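Local coordinates for putative polysaccharide biosynthesis protein with aminopeptidase-like domain (Clostridium acetobutylicum, PDB 3K9T) that is of unknown function, binds one zinc ion per subunit, may take part in the biosynthesis of modified polysaccharides and is not expected to act as a peptidase, at residues A[182-187]-A[348-353]; A[245-250]-A[273-278]. All blocks are in the same frame, centred on the assembly; numbering follows the deposited sequence.

Overall arrangement
Both contacts are buried and apolar, and both pack a helix against the central sheet of the aminopeptidase-like part of the chain. Contact 1 sets strand 181-187 against helix 336-355; contact 2 sets the neighbouring strand 245-250 against helix 271-282, and along the sequence it is nested inside the loop that contact 1 closes. Their centres lie about 7 Å apart. Backbone hydrogen bonds of L183 with M247 and L249 join the two strands, whereas the helix contacts rest on methyl groups and, in contact 2, a selenium atom. Elsewhere on the helices, E348 forms a salt bridge with R417 and K278 hydrogen-bonds A409 and M414 of the winged helix-turn-helix region.

Contact 1 of 2, residues A[182-187]-A[348-353]; sequences ILLTTY and EVIYTI
I182 and I353 bring the two backbones nearest, their CA atoms 8.9 Å apart, a separation at which strand 182-187 and helix 348-353 meet through side chains. These two isoleucines point at each other and touch tip to tip: CD1 of I182 lies 3.8 Å from CG2 of I353, and CG1 of I182 is 4.0 Å from that same methyl. With chi1 of I353 at -72°, CG1 lies beside the backbone N and CG2, the touching methyl, stands anti to it. Two strand positions on, L184 meets I350 more loosely, CD1 to CD1 at 4.2 Å; I350 leaves the helix obliquely, and its extended chain carries the terminal methyl to the leucine. In the α/β domain, which resembles that of zinc exopeptidases, this is a helix lying on one face of the central sheet. Helix 194-211 packs beside it, with I204 against L184 and I207 and L211 against I350, while Y220 of the adjoining strand 219-225 touches both I182 and I350. Farther along the strand, the OH of Y187 forms a hydrogen bond with OD1 of D196, a zinc ligand. Within the helix, E348 O accepts two bonds from opposite faces of its plane, from T352 N and from T352 OG1, the latter at 2.7 Å and tilted 28° from the carbonyl plane. E348 also forms a salt bridge with R417 of the winged helix-turn-helix region.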
ATOM      1  N   ILE A 182      -3.404  21.971 -22.299  1.00 24.54           N
ATOM      2  CA  ILE A 182      -2.192  21.403 -21.733  1.00 25.11           C
ATOM      3  C   ILE A 182      -1.178  22.581 -21.762  1.00 27.59           C
ATOM      4  O   ILE A 182      -1.039  23.241 -22.811  1.00 26.51           O
ATOM      5  CB  ILE A 182      -1.678  20.208 -22.563  1.00 25.28           C
ATOM      6  CG1 ILE A 182      -2.772  19.136 -22.736  1.00 25.30           C
ATOM      7  CG2 ILE A 182      -0.356  19.684 -22.010  1.00 16.50           C
ATOM      8  CD1 ILE A 182      -3.330  18.484 -21.470  1.00 27.49           C
ATOM      9  N   LEU A 183      -0.529  22.855 -20.618  1.00 25.86           N
ATOM     10  CA  LEU A 183       0.409  23.969 -20.442  1.00 24.08           C
ATOM     11  C   LEU A 183       1.849  23.454 -20.359  1.00 26.07           C
ATOM     12  O   LEU A 183       2.159  22.564 -19.566  1.00 25.55           O
ATOM     13  CB  LEU A 183       0.064  24.739 -19.155  1.00 24.55           C
ATOM     14  CG  LEU A 183       0.894  25.994 -18.758  1.00 27.30           C
ATOM     15  CD1 LEU A 183       0.726  27.246 -19.726  1.00 18.88           C
ATOM     16  CD2 LEU A 183       0.618  26.366 -17.302  1.00 19.68           C
ATOM     17  N   LEU A 184       2.733  24.005 -21.185  1.00 25.71           N
ATOM     18  CA  LEU A 184       4.126  23.611 -21.168  1.00 26.41           C
ATOM     19  C   LEU A 184       4.903  24.889 -20.977  1.00 26.49           C
ATOM     20  O   LEU A 184       4.827  25.767 -21.816  1.00 27.07           O
ATOM     21  CB  LEU A 184       4.503  22.923 -22.484  1.00 28.00           C
ATOM     22  CG  LEU A 184       3.725  21.619 -22.702  1.00 28.98           C
ATOM     23  CD1 LEU A 184       3.902  21.137 -24.087  1.00 21.19           C
ATOM     24  CD2 LEU A 184       4.214  20.565 -21.732  1.00 34.81           C
ATOM     25  N   THR A 185       5.638  25.003 -19.876  1.00 24.71           N
ATOM     26  CA  THR A 185       6.309  26.241 -19.550  1.00 23.11           C
ATOM     27  C   THR A 185       7.804  26.020 -19.449  1.00 23.89           C
ATOM     28  O   THR A 185       8.265  24.911 -19.166  1.00 25.08           O
ATOM     29  CB  THR A 185       5.790  26.814 -18.203  1.00 24.25           C
ATOM     30  OG1 THR A 185       6.462  26.191 -17.092  1.00 26.02           O
ATOM     31  CG2 THR A 185       4.293  26.604 -18.079  1.00 19.60           C
ATOM     32  N   THR A 186       8.570  27.076 -19.677  1.00 22.15           N
ATOM     33  CA  THR A 186       9.999  27.013 -19.429  1.00 22.80           C
ATOM     34  C   THR A 186      10.489  28.427 -19.086  1.00 25.83           C
ATOM     35  O   THR A 186       9.817  29.419 -19.429  1.00 25.88           O
ATOM     36  CB  THR A 186      10.748  26.386 -20.612  1.00 22.17           C
ATOM     37  OG1 THR A 186      12.065  26.015 -20.190  1.00 22.36           O
ATOM     38  CG2 THR A 186      10.807  27.352 -21.828  1.00 17.53           C
ATOM     39  N   TYR A 187      11.653  28.531 -18.434  1.00 24.92           N
ATOM     40  CA  TYR A 187      12.120  29.830 -17.962  1.00 23.58           C
ATOM     41  C   TYR A 187      13.321  30.409 -18.743  1.00 23.74           C
ATOM     42  O   TYR A 187      14.274  29.718 -19.090  1.00 21.36           O
ATOM     43  CB  TYR A 187      12.308  29.824 -16.424  1.00 24.21           C
ATOM     44  CG  TYR A 187      13.210  28.748 -15.898  1.00 23.79           C
ATOM     45  CD1 TYR A 187      14.565  28.943 -15.866  1.00 20.07           C
ATOM     46  CD2 TYR A 187      12.710  27.532 -15.433  1.00 24.46           C
ATOM     47  CE1 TYR A 187      15.410  27.994 -15.412  1.00 24.76           C
ATOM     48  CE2 TYR A 187      13.568  26.564 -14.946  1.00 21.02           C
ATOM     49  CZ  TYR A 187      14.922  26.794 -14.952  1.00 25.53           C
ATOM     50  OH  TYR A 187      15.842  25.850 -14.502  1.00 25.16           O
ATOM     51  N   GLU A 348       5.834  11.538 -26.790  1.00 33.11           N
ATOM     52  CA  GLU A 348       5.123  10.302 -26.412  1.00 26.26           C
ATOM     53  C   GLU A 348       4.109  10.596 -25.315  1.00 23.69           C
ATOM     54  O   GLU A 348       3.003  10.023 -25.275  1.00 19.95           O
ATOM     55  CB  GLU A 348       6.105   9.231 -25.925  1.00 30.29           C
ATOM     56  CG  GLU A 348       5.486   7.821 -25.813  1.00 27.03           C
ATOM     57  CD  GLU A 348       4.952   7.323 -27.127  1.00 26.23           C
ATOM     58  OE1 GLU A 348       5.586   7.621 -28.163  1.00 30.60           O
ATOM     59  OE2 GLU A 348       3.900   6.637 -27.137  1.00 24.76           O
ATOM     60  N   VAL A 349       4.514  11.472 -24.399  1.00 23.28           N
ATOM     61  CA  VAL A 349       3.607  11.951 -23.391  1.00 20.04           C
ATOM     62  C   VAL A 349       2.392  12.592 -24.063  1.00 15.40           C
ATOM     63  O   VAL A 349       1.261  12.252 -23.701  1.00 24.49           O
ATOM     64  CB  VAL A 349       4.296  12.888 -22.409  1.00 29.21           C
ATOM     65  CG1 VAL A 349       3.277  13.679 -21.582  1.00 19.93           C
ATOM     66  CG2 VAL A 349       5.215  12.074 -21.531  1.00 21.36           C
ATOM     67  N   ILE A 350       2.638  13.468 -25.051  1.00 23.02           N
ATOM     68  CA  ILE A 350       1.581  14.223 -25.731  1.00 23.66           C
ATOM     69  C   ILE A 350       0.706  13.280 -26.525  1.00 29.31           C
ATOM     70  O   ILE A 350      -0.513  13.385 -26.465  1.00 23.52           O
ATOM     71  CB  ILE A 350       2.129  15.378 -26.611  1.00 26.75           C
ATOM     72  CG1 ILE A 350       2.673  16.509 -25.713  1.00 20.31           C
ATOM     73  CG2 ILE A 350       1.040  15.900 -27.530  1.00 16.54           C
ATOM     74  CD1 ILE A 350       3.505  17.641 -26.421  1.00 16.64           C
ATOM     75  N   TYR A 351       1.323  12.341 -27.237  1.00 23.20           N
ATOM     76  CA  TYR A 351       0.566  11.273 -27.904  1.00 22.69           C
ATOM     77  C   TYR A 351      -0.349  10.555 -26.896  1.00 26.40           C
ATOM     78  O   TYR A 351      -1.489  10.274 -27.208  1.00 25.60           O
ATOM     79  CB  TYR A 351       1.515  10.256 -28.556  1.00 31.76           C
ATOM     80  CG  TYR A 351       0.840   9.038 -29.177  1.00 18.33           C
ATOM     81  CD1 TYR A 351       0.440   7.942 -28.393  1.00 17.50           C
ATOM     82  CD2 TYR A 351       0.619   8.969 -30.542  1.00 15.42           C
ATOM     83  CE1 TYR A 351      -0.166   6.837 -28.970  1.00 23.70           C
ATOM     84  CE2 TYR A 351       0.013   7.848 -31.134  1.00 32.80           C
ATOM     85  CZ  TYR A 351      -0.367   6.787 -30.347  1.00 32.52           C
ATOM     86  OH  TYR A 351      -0.971   5.697 -30.924  1.00 22.62           O
ATOM     87  N   THR A 352       0.134  10.280 -25.688  1.00 21.72           N
ATOM     88  CA  THR A 352      -0.686   9.570 -24.682  1.00 16.29           C
ATOM     89  C   THR A 352      -1.856  10.451 -24.193  1.00 22.65           C
ATOM     90  O   THR A 352      -3.003  10.007 -24.070  1.00 26.44           O
ATOM     91  CB  THR A 352       0.191   9.059 -23.508  1.00 29.90           C
ATOM     92  OG1 THR A 352       1.294   8.301 -24.026  1.00 22.22           O
ATOM     93  CG2 THR A 352      -0.612   8.179 -22.566  1.00 12.10           C
ATOM     94  N   ILE A 353      -1.555  11.709 -23.923  1.00 23.81           N
ATOM     95  CA  ILE A 353      -2.561  12.661 -23.496  1.00 22.49           C
ATOM     96  C   ILE A 353      -3.684  12.702 -24.508  1.00 44.45           C
ATOM     97  O   ILE A 353      -4.845  12.648 -24.149  1.00 22.03           O
ATOM     98  CB  ILE A 353      -1.970  14.081 -23.382  1.00 38.64           C
ATOM     99  CG1 ILE A 353      -1.043  14.184 -22.185  1.00 29.41           C
ATOM    100  CG2 ILE A 353      -3.083  15.156 -23.294  1.00 13.51           C
ATOM    101  CD1 ILE A 353      -0.169  15.443 -22.261  1.00 22.35           C
TER

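Contact 2 of 2, residues A[245-250]-A[273-278]; sequences IKMGLV and DKIVEK
The contact between M247 and I275, with L249 and V276 beside it, is apolar packing of a helix on the central sheet, where strand 245-250 meets helix 271-282 well away from the zinc site. The backbones stand well apart, with the closest CA atoms, those of M247 and D273, separated by 9.3 Å. Two pairs of side chains span the interval, and all four residues are buried. M247, present as selenomethionine, points at the helix, and its SE lies 4.3 Å from CD1 of I275. The isoleucine meets it with the end of its longer branch, which chi2 of 173° keeps extended. At L249 the CB does not aim at the helix, yet the tip of the side chain still approaches it: the CD2 branch, not the extended CD1, lies 4.3 Å from CG2 of V276. Both separations are loose, consistent with a modest interface, 108 Å² of surface summed over both segments, shared with other elements. Helix 336-355 fills in alongside: V349 packs on V276, T352 and I353 on I275, and Y346 on L249. Helix 271-282 is also held by its polar residues: D273 forms hydrogen bonds with Y262, T265 and the backbone N of A270, E277 makes a salt bridge with R264, and K278 NZ hydrogen-bonds the carbonyl oxygens of A409 and M414 in the winged helix-turn-helix region. Helix 271-282 links the parallel neighbouring strands 260-263 and 287-290, and so serves as the helix of a beta-alpha-beta crossover in the mixed sheet of a zinc-exopeptidase-like domain.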
ATOM      1  N   ILE A 245      -6.977  24.704 -17.812  1.00 22.18           N
ATOM      2  CA  ILE A 245      -5.691  23.994 -17.823  1.00 22.44           C
ATOM      3  C   ILE A 245      -5.819  22.641 -17.108  1.00 23.61           C
ATOM      4  O   ILE A 245      -5.920  22.552 -15.888  1.00 23.82           O
ATOM      5  CB  ILE A 245      -4.580  24.854 -17.238  1.00 22.38           C
ATOM      6  CG1 ILE A 245      -4.457  26.133 -18.081  1.00 19.96           C
ATOM      7  CG2 ILE A 245      -3.280  24.062 -17.193  1.00 18.08           C
ATOM      8  CD1 ILE A 245      -3.734  27.268 -17.365  1.00 22.39           C
ATOM      9  N   LYS A 246      -5.844  21.579 -17.903  1.00 25.96           N
ATOM     10  CA  LYS A 246      -6.141  20.243 -17.401  1.00 26.20           C
ATOM     11  C   LYS A 246      -4.881  19.676 -16.780  1.00 23.60           C
ATOM     12  O   LYS A 246      -4.946  18.983 -15.809  1.00 24.21           O
ATOM     13  CB  LYS A 246      -6.633  19.338 -18.547  1.00 26.04           C
ATOM     14  CG  LYS A 246      -7.690  18.263 -18.175  1.00 40.47           C
ATOM     15  CD  LYS A 246      -7.555  16.916 -19.027  1.00 51.32           C
ATOM     16  CE  LYS A 246      -8.875  16.219 -19.518  1.00 46.50           C
ATOM     17  NZ  LYS A 246     -10.077  16.245 -18.631  1.00 52.00           N
HETATM   18  N   MSE A 247      -3.737  19.994 -17.362  1.00 23.16           N
HETATM   19  CA  MSE A 247      -2.465  19.472 -16.921  1.00 24.09           C
HETATM   20  C   MSE A 247      -1.306  20.315 -17.484  1.00 24.85           C
HETATM   21  O   MSE A 247      -1.485  21.157 -18.353  1.00 23.75           O
HETATM   22  CB  MSE A 247      -2.337  17.981 -17.275  1.00 25.11           C
HETATM   23  CG  MSE A 247      -2.494  17.567 -18.742  1.00 30.42           C
HETATM   24 SE   MSE A 247      -2.627  15.622 -18.899  0.75 16.17          SE
HETATM   25  CE  MSE A 247      -4.452  15.333 -19.495  1.00 27.89           C
ATOM     26  N   GLY A 248      -0.116  20.125 -16.941  1.00 25.20           N
ATOM     27  CA  GLY A 248       1.020  20.897 -17.402  1.00 25.61           C
ATOM     28  C   GLY A 248       2.350  20.303 -17.015  1.00 23.79           C
ATOM     29  O   GLY A 248       2.412  19.477 -16.129  1.00 24.21           O
ATOM     30  N   LEU A 249       3.404  20.734 -17.702  1.00 21.98           N
ATOM     31  CA  LEU A 249       4.760  20.301 -17.423  1.00 22.33           C
ATOM     32  C   LEU A 249       5.709  21.492 -17.502  1.00 23.24           C
ATOM     33  O   LEU A 249       5.597  22.277 -18.422  1.00 23.86           O
ATOM     34  CB  LEU A 249       5.204  19.230 -18.446  1.00 24.60           C
ATOM     35  CG  LEU A 249       4.675  17.800 -18.347  1.00 21.46           C
ATOM     36  CD1 LEU A 249       5.091  17.006 -19.565  1.00 16.88           C
ATOM     37  CD2 LEU A 249       5.153  17.139 -17.066  1.00 13.89           C
ATOM     38  N   VAL A 250       6.628  21.624 -16.546  1.00 24.25           N
ATOM     39  CA  VAL A 250       7.678  22.620 -16.612  1.00 24.02           C
ATOM     40  C   VAL A 250       8.949  21.897 -17.159  1.00 26.68           C
ATOM     41  O   VAL A 250       9.428  20.903 -16.598  1.00 25.25           O
ATOM     42  CB  VAL A 250       7.973  23.237 -15.238  1.00 25.56           C
ATOM     43  CG1 VAL A 250       9.190  24.143 -15.325  1.00 26.60           C
ATOM     44  CG2 VAL A 250       6.742  23.979 -14.640  1.00 17.85           C
ATOM     45  N   ASP A 273       0.593  12.772 -14.109  1.00 24.78           N
ATOM     46  CA  ASP A 273       1.548  11.902 -13.365  1.00 21.66           C
ATOM     47  C   ASP A 273       1.463  10.484 -13.863  1.00 22.42           C
ATOM     48  O   ASP A 273       2.496   9.829 -14.108  1.00 22.02           O
ATOM     49  CB  ASP A 273       1.227  11.860 -11.866  1.00 19.21           C
ATOM     50  CG  ASP A 273       1.361  13.216 -11.187  1.00 24.88           C
ATOM     51  OD1 ASP A 273       2.372  13.919 -11.431  1.00 21.64           O
ATOM     52  OD2 ASP A 273       0.443  13.571 -10.408  1.00 19.90           O
ATOM     53  N   LYS A 274       0.222  10.006 -13.992  1.00 23.46           N
ATOM     54  CA  LYS A 274      -0.048   8.640 -14.416  1.00 24.77           C
ATOM     55  C   LYS A 274       0.434   8.471 -15.839  1.00 23.94           C
ATOM     56  O   LYS A 274       1.015   7.437 -16.181  1.00 25.40           O
ATOM     57  CB  LYS A 274      -1.541   8.305 -14.257  1.00 28.18           C
ATOM     58  CG  LYS A 274      -2.013   8.323 -12.803  1.00 30.82           C
ATOM     59  CD  LYS A 274      -2.391   7.005 -12.208  1.00 45.72           C
ATOM     60  CE  LYS A 274      -3.908   6.728 -12.418  1.00 58.45           C
ATOM     61  NZ  LYS A 274      -4.496   5.791 -11.355  1.00 60.35           N
ATOM     62  N   ILE A 275       0.228   9.491 -16.672  1.00 23.30           N
ATOM     63  CA  ILE A 275       0.641   9.387 -18.086  1.00 22.74           C
ATOM     64  C   ILE A 275       2.174   9.374 -18.168  1.00 23.14           C
ATOM     65  O   ILE A 275       2.771   8.478 -18.769  1.00 22.17           O
ATOM     66  CB  ILE A 275       0.095  10.534 -18.956  1.00 21.57           C
ATOM     67  CG1 ILE A 275      -1.385  10.331 -19.242  1.00 24.01           C
ATOM     68  CG2 ILE A 275       0.878  10.657 -20.273  1.00  8.76           C
ATOM     69  CD1 ILE A 275      -1.989  11.525 -19.964  1.00 26.38           C
ATOM     70  N   VAL A 276       2.817  10.367 -17.570  1.00 20.88           N
ATOM     71  CA  VAL A 276       4.282  10.398 -17.655  1.00 24.83           C
ATOM     72  C   VAL A 276       4.932   9.124 -17.061  1.00 23.98           C
ATOM     73  O   VAL A 276       5.867   8.601 -17.641  1.00 20.24           O
ATOM     74  CB  VAL A 276       4.906  11.686 -17.033  1.00 25.32           C
ATOM     75  CG1 VAL A 276       6.446  11.538 -16.947  1.00 10.27           C
ATOM     76  CG2 VAL A 276       4.479  12.929 -17.869  1.00 19.84           C
ATOM     77  N   GLU A 277       4.429   8.608 -15.941  1.00 24.37           N
ATOM     78  CA  GLU A 277       5.093   7.431 -15.335  1.00 26.32           C
ATOM     79  C   GLU A 277       4.876   6.184 -16.198  1.00 26.26           C
ATOM     80  O   GLU A 277       5.754   5.357 -16.285  1.00 26.07           O
ATOM     81  CB  GLU A 277       4.662   7.220 -13.891  1.00 25.91           C
ATOM     82  CG  GLU A 277       5.055   8.395 -12.965  1.00 32.36           C
ATOM     83  CD  GLU A 277       4.272   8.387 -11.669  1.00 35.65           C
ATOM     84  OE1 GLU A 277       4.080   7.286 -11.115  1.00 33.36           O
ATOM     85  OE2 GLU A 277       3.846   9.469 -11.205  1.00 24.24           O
ATOM     86  N   LYS A 278       3.737   6.110 -16.892  1.00 25.13           N
ATOM     87  CA  LYS A 278       3.442   5.001 -17.786  1.00 24.25           C
ATOM     88  C   LYS A 278       4.308   5.033 -19.039  1.00 23.92           C
ATOM     89  O   LYS A 278       4.711   3.972 -19.538  1.00 22.65           O
ATOM     90  CB  LYS A 278       1.948   4.987 -18.167  1.00 26.84           C
ATOM     91  CG  LYS A 278       1.453   3.685 -18.839  1.00 25.85           C
ATOM     92  CD  LYS A 278       1.739   2.443 -17.977  1.00 28.08           C
ATOM     93  CE  LYS A 278       0.992   1.238 -18.511  1.00 26.21           C
ATOM     94  NZ  LYS A 278       1.579  -0.051 -18.091  1.00 23.95           N
TER